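PDB 5NGO: inactive poly [ADP-ribose] polymerase RCD1 from Arabidopsis thaliana, which probably regulates plant cell death and immunity, carries a PARP domain regarded as catalytically inactive, and is bound by a downy mildew effector. Local coordinates for residues Phe46-Val50 with Cys126-Met130; Ile38-Arg42 with Val77-Gly81; Asp104-Phe108 with Ser159-Tyr163; Tyr150-Val154 with Ile164-Asn169. All blocks are in the same frame, centred on the assembly; numbering follows the deposited sequence.

Contact 1: residues Phe46-Val50 with Cys126-Met130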
loop_
_atom_site.group_PDB
_atom_site.type_symbol
_atom_site.label_atom_id
_atom_site.label_comp_id
_atom_site.label_asym_id
_atom_site.label_seq_id
_atom_site.Cartn_x
_atom_site.Cartn_y
_atom_site.Cartn_z
ATOM N N PHE A 46 13.650 -1.373 5.279
ATOM C CA PHE A 46 12.484 -2.268 5.227
ATOM C C PHE A 46 12.891 -3.730 5.425
ATOM O O PHE A 46 12.267 -4.425 6.218
ATOM C CB PHE A 46 11.746 -2.072 3.875
ATOM C CG PHE A 46 10.553 -2.967 3.675
ATOM C CD1 PHE A 46 9.304 -2.595 4.135
ATOM C CD2 PHE A 46 10.674 -4.177 2.992
ATOM C CE1 PHE A 46 8.189 -3.413 3.943
ATOM C CE2 PHE A 46 9.565 -4.994 2.790
ATOM C CZ PHE A 46 8.326 -4.604 3.271
ATOM N N GLN A 47 13.936 -4.186 4.732
ATOM C CA GLN A 47 14.399 -5.579 4.853
ATOM C C GLN A 47 14.959 -5.918 6.234
ATOM O O GLN A 47 14.888 -7.076 6.648
ATOM C CB GLN A 47 15.400 -5.934 3.739
ATOM C CG GLN A 47 14.688 -6.207 2.418
ATOM C CD GLN A 47 15.618 -6.320 1.217
ATOM O OE1 GLN A 47 16.747 -5.813 1.211
ATOM N NE2 GLN A 47 15.119 -6.961 0.154
ATOM N N LYS A 48 15.475 -4.922 6.954
ATOM C CA LYS A 48 15.854 -5.134 8.357
ATOM C C LYS A 48 14.632 -5.271 9.249
ATOM O O LYS A 48 14.646 -6.076 10.165
ATOM C CB LYS A 48 16.756 -4.027 8.883
ATOM C CG LYS A 48 18.196 -4.208 8.481
ATOM C CD LYS A 48 18.921 -5.404 9.130
ATOM C CE LYS A 48 20.116 -5.708 8.259
ATOM N NZ LYS A 48 20.793 -6.960 8.703
ATOM N N GLN A 49 13.590 -4.490 8.994
ATOM C CA GLN A 49 12.339 -4.651 9.731
ATOM C C GLN A 49 11.695 -6.017 9.455
ATOM O O GLN A 49 11.060 -6.587 10.347
ATOM C CB GLN A 49 11.356 -3.509 9.410
ATOM C CG GLN A 49 10.057 -3.536 10.204
ATOM C CD GLN A 49 10.315 -3.384 11.702
ATOM O OE1 GLN A 49 10.855 -2.372 12.155
ATOM N NE2 GLN A 49 9.868 -4.376 12.471
ATOM N N VAL A 50 11.866 -6.538 8.233
ATOM C CA VAL A 50 11.392 -7.879 7.873
ATOM C C VAL A 50 12.075 -8.919 8.761
ATOM O O VAL A 50 11.399 -9.763 9.340
ATOM C CB VAL A 50 11.621 -8.198 6.361
ATOM C CG1 VAL A 50 11.361 -9.671 6.049
ATOM C CG2 VAL A 50 10.727 -7.331 5.487
ATOM N N CYS A 126 3.011 -1.432 -3.105
ATOM C CA CYS A 126 3.903 -1.487 -1.945
ATOM C C CYS A 126 4.105 -2.905 -1.424
ATOM O O CYS A 126 3.229 -3.760 -1.575
ATOM C CB CYS A 126 3.306 -0.697 -0.800
ATOM S SG CYS A 126 3.049 1.039 -1.119
ATOM N N ARG A 127 5.267 -3.127 -0.829
ATOM C CA ARG A 127 5.480 -4.273 0.053
ATOM C C ARG A 127 5.073 -3.805 1.436
ATOM O O ARG A 127 5.462 -2.721 1.851
ATOM C CB ARG A 127 6.946 -4.676 0.099
ATOM C CG ARG A 127 7.609 -4.856 -1.241
ATOM C CD ARG A 127 8.875 -5.669 -1.118
ATOM N NE ARG A 127 9.682 -5.609 -2.326
ATOM C CZ ARG A 127 10.912 -6.116 -2.445
ATOM N NH1 ARG A 127 11.498 -6.743 -1.428
ATOM N NH2 ARG A 127 11.539 -6.037 -3.619
ATOM N N VAL A 128 4.262 -4.601 2.120
ATOM C CA VAL A 128 3.799 -4.289 3.462
ATOM C C VAL A 128 4.116 -5.462 4.370
ATOM O O VAL A 128 3.795 -6.614 4.049
ATOM C CB VAL A 128 2.283 -4.028 3.515
ATOM C CG1 VAL A 128 1.867 -3.572 4.900
ATOM C CG2 VAL A 128 1.875 -3.014 2.455
ATOM N N ILE A 129 4.733 -5.152 5.507
ATOM C CA ILE A 129 4.960 -6.125 6.574
ATOM C C ILE A 129 3.709 -6.135 7.439
ATOM O O ILE A 129 3.502 -5.252 8.273
ATOM C CB ILE A 129 6.178 -5.753 7.423
ATOM C CG1 ILE A 129 7.446 -5.751 6.557
ATOM C CG2 ILE A 129 6.340 -6.721 8.590
ATOM C CD1 ILE A 129 8.619 -5.018 7.199
ATOM N N MET A 130 2.868 -7.140 7.228
ATOM C CA MET A 130 1.617 -7.242 7.962
ATOM C C MET A 130 1.798 -7.958 9.295
ATOM O O MET A 130 1.017 -7.723 10.214
ATOM C CB MET A 130 0.560 -7.937 7.109
ATOM C CG MET A 130 0.027 -7.051 5.986
ATOM S SD MET A 130 -0.657 -5.480 6.506
ATOM C CE MET A 130 -1.919 -5.952 7.653
#
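Helix 37-57 packs on the sheet of the PARP-type ADP-ribosyltransferase fold, and here its residues Phe-46 to Val-50 lie over the C-terminal end of strand 121-129. The short axes run 9.7 Å apart at 31°, so helix and strand point roughly the same way. Along the strand, Arg-127 comes first: its CB sits 3.5 Å from Phe-46 CZ, and its guanidinium extends past Gln-47 to a salt bridge with Glu-177 on strand 174-182. Val-128 turns its side chain away from the helix, where it touches Ala-65 and Val-165. Ile-129 points back and does most of the packing, filling the space between Phe-46, Gln-49 and Val-50. Its CG1 is 3.6 Å from Phe-46 CE1, while its CD1 lies 3.6 Å from both Gln-49 CG and Val-50 CG2. That same methyl makes a CH-pi contact over one face of the aromatic ring, with Ile-129 CD1 4.0 Å from the Phe-46 ring centroid and 25° off its normal.

Contact 2: residues Ile38-Arg42 with Val77-Gly81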
loop_
_atom_site.group_PDB
_atom_site.type_symbol
_atom_site.label_atom_id
_atom_site.label_comp_id
_atom_site.label_asym_id
_atom_site.label_seq_id
_atom_site.Cartn_x
_atom_site.Cartn_y
_atom_site.Cartn_z
ATOM N N ILE A 38 18.478 6.545 -2.468
ATOM C CA ILE A 38 17.568 6.654 -1.338
ATOM C C ILE A 38 16.592 5.487 -1.309
ATOM O O ILE A 38 16.355 4.923 -0.248
ATOM C CB ILE A 38 16.814 8.009 -1.318
ATOM C CG1 ILE A 38 17.808 9.146 -1.057
ATOM C CG2 ILE A 38 15.743 8.029 -0.220
ATOM C CD1 ILE A 38 17.215 10.526 -1.241
ATOM N N ALA A 39 16.030 5.127 -2.464
ATOM C CA ALA A 39 15.156 3.952 -2.550
ATOM C C ALA A 39 15.871 2.679 -2.117
ATOM O O ALA A 39 15.305 1.878 -1.421
ATOM C CB ALA A 39 14.575 3.807 -3.949
ATOM N N GLU A 40 17.116 2.509 -2.510
ATOM C CA GLU A 40 17.946 1.372 -2.052
ATOM C C GLU A 40 18.160 1.383 -0.539
ATOM O O GLU A 40 18.005 0.336 0.101
ATOM C CB GLU A 40 19.286 1.331 -2.779
ATOM C CG GLU A 40 19.122 0.937 -4.243
ATOM C CD GLU A 40 20.363 1.136 -5.106
ATOM O OE1 GLU A 40 21.464 1.450 -4.569
ATOM O OE2 GLU A 40 20.215 0.932 -6.335
ATOM N N ALA A 41 18.486 2.549 0.025
ATOM C CA ALA A 41 18.649 2.664 1.471
ATOM C C ALA A 41 17.332 2.392 2.203
ATOM O O ALA A 41 17.324 1.736 3.248
ATOM C CB ALA A 41 19.206 4.026 1.857
ATOM N N ARG A 42 16.228 2.872 1.633
ATOM C CA ARG A 42 14.897 2.624 2.189
ATOM C C ARG A 42 14.476 1.157 2.099
ATOM O O ARG A 42 13.783 0.667 2.978
ATOM C CB ARG A 42 13.858 3.535 1.530
ATOM C CG ARG A 42 12.474 3.415 2.158
ATOM C CD ARG A 42 11.598 4.610 1.902
ATOM N NE ARG A 42 12.047 5.794 2.647
ATOM C CZ ARG A 42 11.855 6.024 3.950
ATOM N NH1 ARG A 42 11.219 5.137 4.722
ATOM N NH2 ARG A 42 12.331 7.147 4.487
ATOM N N VAL A 77 8.028 10.990 -1.853
ATOM C CA VAL A 77 7.781 9.758 -1.067
ATOM C C VAL A 77 8.963 8.971 -0.522
ATOM O O VAL A 77 8.866 8.496 0.526
ATOM C CB VAL A 77 6.824 8.806 -1.823
ATOM C CG1 VAL A 77 7.569 7.955 -2.848
ATOM C CG2 VAL A 77 6.043 7.930 -0.850
ATOM N N MET A 78 10.091 8.935 -1.237
ATOM C CA MET A 78 11.258 8.155 -0.810
ATOM C C MET A 78 12.089 8.798 0.287
ATOM O O MET A 78 12.490 8.113 1.215
ATOM C CB MET A 78 12.146 7.790 -2.008
ATOM C CG MET A 78 11.480 6.718 -2.912
ATOM S SD MET A 78 11.712 5.065 -2.135
ATOM C CE MET A 78 10.087 4.342 -2.339
ATOM N N MET A 79 12.370 10.087 0.176
ATOM C CA MET A 79 13.323 10.754 1.088
ATOM C C MET A 79 12.710 11.112 2.453
ATOM O O MET A 79 13.334 10.863 3.486
ATOM C CB MET A 79 13.892 12.010 0.419
ATOM C CG MET A 79 15.162 12.549 1.073
ATOM S SD MET A 79 16.247 13.457 -0.035
ATOM C CE MET A 79 15.133 14.434 -1.057
ATOM N N GLN A 80 11.507 11.672 2.446
ATOM C CA GLN A 80 10.861 12.151 3.665
ATOM C C GLN A 80 9.835 11.175 4.272
ATOM O O GLN A 80 9.337 11.405 5.363
ATOM C CB GLN A 80 10.229 13.523 3.415
ATOM C CG GLN A 80 11.216 14.564 2.911
ATOM C CD GLN A 80 10.587 15.476 1.892
ATOM O OE1 GLN A 80 11.191 15.805 0.862
ATOM N NE2 GLN A 80 9.372 15.934 2.181
ATOM N N GLY A 81 9.537 10.086 3.568
ATOM C CA GLY A 81 8.595 9.064 4.025
ATOM C C GLY A 81 7.151 9.145 3.528
ATOM O O GLY A 81 6.818 9.914 2.612
#
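Two helical segments meet here at one edge of the PARP-type fold: the first full turn of the long helix 37-57 and the short, weakly bonded helix 77-80. Ile-38 and Ala-39 lie closest to Met-79 and Met-78, with CA-CA distances of 6.4 Å for Ile-38 to Met-79 and 6.0 Å for Ala-39 to Met-78. Met-78 fills the gap between the helices. With chi1 and chi2 both m, its chain folds so that Met-78 SD rests 3.6 Å from Ala-39 CB and 4.1 Å from Arg-42 CD, and the side chain also touches Phe-34 and Phe-175. Ile-38, in the mt rotamer, sets CG2 at 4.0 Å from Met-78 CB and carries CD1 outward to 3.3 Å from Met-79 SD. Met-79 has its CA-to-CB bond directed away from helix 37-57, yet its tt start still leaves the sulfur against this methyl.

Arg-42 starts extended, with chi1 and chi2 t, then bends at chi3 (m) and chi4 (-77°), which turns the guanidinium over the end of the short helix. Gly-81, the first residue past that helix, has positive phi (96°), and its CA lies over one guanidinium face. At the edge of the group, Arg-42 NE donates a hydrogen bond of 2.8 Å to Met-78 O.

Contact 3: residues Asp104-Phe108 with Ser159-Tyr163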
loop_
_atom_site.group_PDB
_atom_site.type_symbol
_atom_site.label_atom_id
_atom_site.label_comp_id
_atom_site.label_asym_id
_atom_site.label_seq_id
_atom_site.Cartn_x
_atom_site.Cartn_y
_atom_site.Cartn_z
ATOM N N ASP A 104 -5.242 -8.187 -4.876
ATOM C CA ASP A 104 -6.206 -8.582 -5.912
ATOM C C ASP A 104 -7.430 -7.652 -5.998
ATOM O O ASP A 104 -8.330 -7.913 -6.779
ATOM C CB ASP A 104 -6.612 -10.054 -5.747
ATOM C CG ASP A 104 -7.266 -10.356 -4.395
ATOM O OD1 ASP A 104 -7.208 -9.510 -3.465
ATOM O OD2 ASP A 104 -7.856 -11.445 -4.263
ATOM N N CYS A 105 -7.412 -6.539 -5.250
ATOM C CA CYS A 105 -8.556 -5.632 -5.115
ATOM C C CYS A 105 -8.342 -4.182 -5.539
ATOM O O CYS A 105 -9.049 -3.310 -5.044
ATOM C CB CYS A 105 -8.978 -5.584 -3.642
ATOM S SG CYS A 105 -9.628 -7.136 -3.077
ATOM N N PRO A 106 -7.414 -3.897 -6.466
ATOM C CA PRO A 106 -7.251 -2.468 -6.781
ATOM C C PRO A 106 -8.510 -1.749 -7.329
ATOM O O PRO A 106 -8.579 -0.525 -7.211
ATOM C CB PRO A 106 -6.109 -2.455 -7.799
ATOM C CG PRO A 106 -6.092 -3.824 -8.385
ATOM C CD PRO A 106 -6.590 -4.751 -7.334
ATOM N N TYR A 107 -9.499 -2.484 -7.870
ATOM C CA TYR A 107 -10.800 -1.882 -8.254
ATOM C C TYR A 107 -11.441 -1.057 -7.141
ATOM O O TYR A 107 -12.172 -0.098 -7.413
ATOM C CB TYR A 107 -11.835 -2.926 -8.741
ATOM C CG TYR A 107 -12.354 -3.889 -7.680
ATOM C CD1 TYR A 107 -13.445 -3.548 -6.863
ATOM C CD2 TYR A 107 -11.776 -5.137 -7.503
ATOM C CE1 TYR A 107 -13.918 -4.416 -5.893
ATOM C CE2 TYR A 107 -12.249 -6.027 -6.527
ATOM C CZ TYR A 107 -13.322 -5.659 -5.730
ATOM O OH TYR A 107 -13.799 -6.508 -4.761
ATOM N N PHE A 108 -11.178 -1.468 -5.897
ATOM C CA PHE A 108 -11.745 -0.861 -4.698
ATOM C C PHE A 108 -11.330 0.602 -4.503
ATOM O O PHE A 108 -12.117 1.403 -4.028
ATOM C CB PHE A 108 -11.310 -1.692 -3.477
ATOM C CG PHE A 108 -12.285 -1.730 -2.358
ATOM C CD1 PHE A 108 -13.290 -2.679 -2.325
ATOM C CD2 PHE A 108 -12.152 -0.842 -1.292
ATOM C CE1 PHE A 108 -14.174 -2.743 -1.233
ATOM C CE2 PHE A 108 -13.026 -0.893 -0.197
ATOM C CZ PHE A 108 -14.035 -1.842 -0.172
ATOM N N SER A 159 -10.419 -13.360 2.887
ATOM C CA SER A 159 -10.348 -12.543 1.667
ATOM C C SER A 159 -10.116 -11.068 2.025
ATOM O O SER A 159 -11.076 -10.271 2.011
ATOM C CB SER A 159 -11.626 -12.699 0.839
ATOM O OG SER A 159 -11.634 -13.945 0.172
ATOM N N PRO A 160 -8.863 -10.696 2.338
ATOM C CA PRO A 160 -8.590 -9.286 2.659
ATOM C C PRO A 160 -8.941 -8.337 1.527
ATOM O O PRO A 160 -8.673 -8.641 0.359
ATOM C CB PRO A 160 -7.064 -9.240 2.925
ATOM C CG PRO A 160 -6.728 -10.665 3.280
ATOM C CD PRO A 160 -7.661 -11.533 2.462
ATOM N N LYS A 161 -9.549 -7.212 1.878
ATOM C CA LYS A 161 -9.734 -6.096 0.967
ATOM C C LYS A 161 -8.954 -4.850 1.371
ATOM O O LYS A 161 -8.493 -4.130 0.487
ATOM C CB LYS A 161 -11.224 -5.758 0.838
ATOM C CG LYS A 161 -11.982 -6.769 0.002
ATOM C CD LYS A 161 -13.237 -6.132 -0.631
ATOM C CE LYS A 161 -14.122 -7.165 -1.295
ATOM N NZ LYS A 161 -14.747 -8.121 -0.351
ATOM N N ASN A 162 -8.802 -4.600 2.671
ATOM C CA ASN A 162 -8.151 -3.399 3.170
ATOM C C ASN A 162 -7.165 -3.772 4.264
ATOM O O ASN A 162 -7.488 -4.554 5.153
ATOM C CB ASN A 162 -9.174 -2.413 3.739
ATOM C CG ASN A 162 -10.218 -2.010 2.733
ATOM O OD1 ASN A 162 -10.116 -0.943 2.121
ATOM N ND2 ASN A 162 -11.225 -2.867 2.539
ATOM N N TYR A 163 -5.975 -3.171 4.186
ATOM C CA TYR A 163 -5.007 -3.226 5.266
ATOM C C TYR A 163 -4.892 -1.845 5.880
ATOM O O TYR A 163 -5.009 -0.837 5.173
ATOM C CB TYR A 163 -3.645 -3.620 4.739
ATOM C CG TYR A 163 -3.571 -4.946 4.013
ATOM C CD1 TYR A 163 -3.958 -6.119 4.618
ATOM C CD2 TYR A 163 -3.061 -5.016 2.722
ATOM C CE1 TYR A 163 -3.937 -7.331 3.923
ATOM C CE2 TYR A 163 -2.980 -6.201 2.042
ATOM C CZ TYR A 163 -3.409 -7.373 2.656
ATOM O OH TYR A 163 -3.287 -8.554 1.980
HETATM O O HOH W 1 -7.266 -10.574 -0.785
#
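The loop that follows strand 98-102 meets the residues leading into strand 162-165 mainly through side chains and one water. Asp-104 begins the contact: its chi1 is p, and the carboxylate reaches a water that donates to both Asp-104 OD1 (2.9 Å) and Pro-160 O (2.7 Å), bridging a gap of 4.2 Å between those two oxygens. Cys-105 points directly across, its SG 3.9 Å from both Pro-160 O and Lys-161 CG. Cys-105 to Phe-108 form a beta turn, helical at Pro-106 and Tyr-107, closed by the 2.9 Å hydrogen bond from Phe-108 N to Cys-105 O, which presents two aromatic residues to the lysine. Tyr-107 OH comes to 3.5 Å from Lys-161 CE, and Phe-108 CE1 lies 3.6 Å from Lys-161 CD, so the aliphatic part of the lysine is flanked by sulfur and aromatic groups. Phe-108 also reaches Asn-162, with CE2 3.7 Å from Asn-162 OD1; the amide ND2 of Asn-162 is hydrogen-bonded to Asp-155. This surface contact extends the pairing of strands 98-102 and 162-165, where Lys-161 bonds Ala-102 and Tyr-163 bonds Leu-100 through the backbone, while Pro-106 packs on Trp-66 of strand 62-68.

Contact 4: residues Tyr150-Val154 with Ile164-Asn169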
loop_
_atom_site.group_PDB
_atom_site.type_symbol
_atom_site.label_atom_id
_atom_site.label_comp_id
_atom_site.label_asym_id
_atom_site.label_seq_id
_atom_site.Cartn_x
_atom_site.Cartn_y
_atom_site.Cartn_z
ATOM N N TYR A 150 -0.333 -8.398 18.092
ATOM C CA TYR A 150 -0.660 -7.992 16.723
ATOM C C TYR A 150 0.240 -6.857 16.187
ATOM O O TYR A 150 0.696 -6.000 16.940
ATOM C CB TYR A 150 -2.126 -7.529 16.636
ATOM C CG TYR A 150 -3.179 -8.574 16.983
ATOM C CD1 TYR A 150 -3.254 -9.791 16.299
ATOM C CD2 TYR A 150 -4.135 -8.322 17.980
ATOM C CE1 TYR A 150 -4.223 -10.739 16.616
ATOM C CE2 TYR A 150 -5.115 -9.260 18.302
ATOM C CZ TYR A 150 -5.149 -10.467 17.614
ATOM O OH TYR A 150 -6.118 -11.388 17.930
ATOM N N ASP A 151 0.454 -6.858 14.869
ATOM C CA ASP A 151 1.239 -5.834 14.193
ATOM C C ASP A 151 0.318 -4.825 13.483
ATOM O O ASP A 151 0.012 -3.783 14.064
ATOM C CB ASP A 151 2.256 -6.494 13.265
ATOM C CG ASP A 151 3.273 -7.323 14.024
ATOM O OD1 ASP A 151 3.948 -6.772 14.919
ATOM O OD2 ASP A 151 3.399 -8.535 13.759
ATOM N N ASN A 152 -0.133 -5.128 12.265
ATOM C CA ASN A 152 -0.999 -4.216 11.488
ATOM C C ASN A 152 -2.388 -4.853 11.304
ATOM O O ASN A 152 -2.579 -6.033 11.606
ATOM C CB ASN A 152 -0.326 -3.868 10.151
ATOM C CG ASN A 152 0.947 -3.016 10.349
ATOM O OD1 ASN A 152 0.934 -2.000 11.024
ATOM N ND2 ASN A 152 2.049 -3.455 9.758
ATOM N N GLY A 153 -3.359 -4.063 10.841
ATOM C CA GLY A 153 -4.772 -4.466 10.848
ATOM C C GLY A 153 -5.328 -4.858 9.490
ATOM O O GLY A 153 -4.821 -4.416 8.455
ATOM N N VAL A 154 -6.352 -5.727 9.477
ATOM C CA VAL A 154 -7.048 -6.146 8.270
ATOM C C VAL A 154 -8.556 -6.284 8.471
ATOM O O VAL A 154 -8.995 -6.570 9.585
ATOM C CB VAL A 154 -6.463 -7.473 7.761
ATOM C CG1 VAL A 154 -6.596 -8.642 8.766
ATOM C CG2 VAL A 154 -6.982 -7.833 6.366
ATOM N N ILE A 164 -4.708 -1.808 7.199
ATOM C CA ILE A 164 -4.447 -0.565 7.921
ATOM C C ILE A 164 -3.075 -0.745 8.534
ATOM O O ILE A 164 -2.866 -1.672 9.313
ATOM C CB ILE A 164 -5.459 -0.327 9.064
ATOM C CG1 ILE A 164 -6.901 -0.337 8.555
ATOM C CG2 ILE A 164 -5.167 0.988 9.775
ATOM C CD1 ILE A 164 -7.297 0.902 7.790
ATOM N N VAL A 165 -2.133 0.116 8.158
ATOM C CA VAL A 165 -0.822 0.160 8.797
ATOM C C VAL A 165 -0.837 1.359 9.737
ATOM O O VAL A 165 -1.112 2.492 9.305
ATOM C CB VAL A 165 0.303 0.282 7.763
ATOM C CG1 VAL A 165 1.639 0.513 8.437
ATOM C CG2 VAL A 165 0.335 -0.954 6.887
ATOM N N TRP A 166 -0.550 1.109 11.019
ATOM C CA TRP A 166 -0.626 2.180 12.053
ATOM C C TRP A 166 0.463 3.224 11.825
ATOM O O TRP A 166 1.517 2.915 11.278
ATOM C CB TRP A 166 -0.514 1.607 13.466
ATOM C CG TRP A 166 -1.458 0.477 13.691
ATOM C CD1 TRP A 166 -1.139 -0.842 13.901
ATOM C CD2 TRP A 166 -2.885 0.545 13.643
ATOM N NE1 TRP A 166 -2.282 -1.584 14.021
ATOM C CE2 TRP A 166 -3.367 -0.760 13.859
ATOM C CE3 TRP A 166 -3.801 1.587 13.447
ATOM C CZ2 TRP A 166 -4.733 -1.050 13.903
ATOM C CZ3 TRP A 166 -5.153 1.305 13.484
ATOM C CH2 TRP A 166 -5.612 -0.007 13.713
ATOM N N ASN A 167 0.203 4.458 12.247
ATOM C CA ASN A 167 1.128 5.574 12.007
ATOM C C ASN A 167 2.555 5.281 12.450
ATOM O O ASN A 167 3.485 5.542 11.694
ATOM C CB ASN A 167 0.603 6.858 12.643
ATOM C CG ASN A 167 -0.530 7.481 11.829
ATOM O OD1 ASN A 167 -1.051 6.875 10.893
ATOM N ND2 ASN A 167 -0.926 8.695 12.185
ATOM N N ILE A 168 2.711 4.687 13.619
ATOM C CA ILE A 168 4.015 4.290 14.146
ATOM C C ILE A 168 4.817 3.375 13.192
ATOM O O ILE A 168 6.043 3.406 13.168
ATOM C CB ILE A 168 3.920 3.639 15.569
ATOM C CG1 ILE A 168 3.040 2.371 15.618
ATOM C CG2 ILE A 168 3.525 4.649 16.633
ATOM C CD1 ILE A 168 3.421 1.427 16.727
ATOM N N ASN A 169 4.112 2.582 12.393
ATOM C CA ASN A 169 4.734 1.604 11.507
ATOM C C ASN A 169 4.910 2.087 10.065
ATOM O O ASN A 169 5.469 1.356 9.257
ATOM C CB ASN A 169 3.889 0.325 11.511
ATOM C CG ASN A 169 3.870 -0.378 12.873
ATOM O OD1 ASN A 169 4.774 -0.214 13.689
ATOM N ND2 ASN A 169 2.825 -1.157 13.119
#
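Gly-153 and Ile-164 form the antiparallel hydrogen-bonded pair of the beta hairpin made by strands 153-154 and 162-165. Both backbone groups of each residue are engaged: Gly-153 N donates to Ile-164 O and Ile-164 N to Gly-153 O, each at 2.9 Å. Glycine leaves room beside the indole of Trp-166, since a CB here would come tight against Trp-166 CZ2. Beyond Asn-152 and Val-165 (CA-CA 5.1 Å) the chains diverge, and the Asn-152 side chain spans the gap. Its OD1 accepts a good bond from Asn-169 ND2 (2.9 Å, 163°) and a weak one from Trp-166 N (3.4 Å), while its ND2 donates weakly to Ile-129 O. One amide thus joins the departing chain to the end of strand 121-129. The turn holding Asn-169 is itself closed by Asn-169 N to Trp-166 O at 2.8 Å. Asp-151 O lies near the indole plane, 3.2 Å from Trp-166 CD1, and its carboxylate is satisfied elsewhere, by the backbone N of Asn-132 and a salt bridge to Arg-57. The hairpin sits near one end of the sheet: strand 153-154 runs between strand 162-165 and the parallel edge strand 134-135, and strand 98-102 flanks 162-165 on its other side.

From the N terminus, helix 37-57 supplies the first segments of contacts 2 and 1 in turn. Contact 2 closes after 34 intervening residues, contact 1 only after 75, and the two cross, so the long helix is tied to both helix 77-80 and strand 121-129. Contact 3 opens at Asp-104, before contact 1 has closed, crosses it, and closes a loop of 50 residues. Contact 4 follows contact 1 in series but crosses contact 3; its short loop of nine residues forms the hairpin between strands 153-154 and 162-165, the latter shared with contact 3. Met-130 links contact 1 to contacts 3 and 4: its CE packs 3.7 Å from Tyr-163 CD1 and 3.4 Å from Gly-153 O.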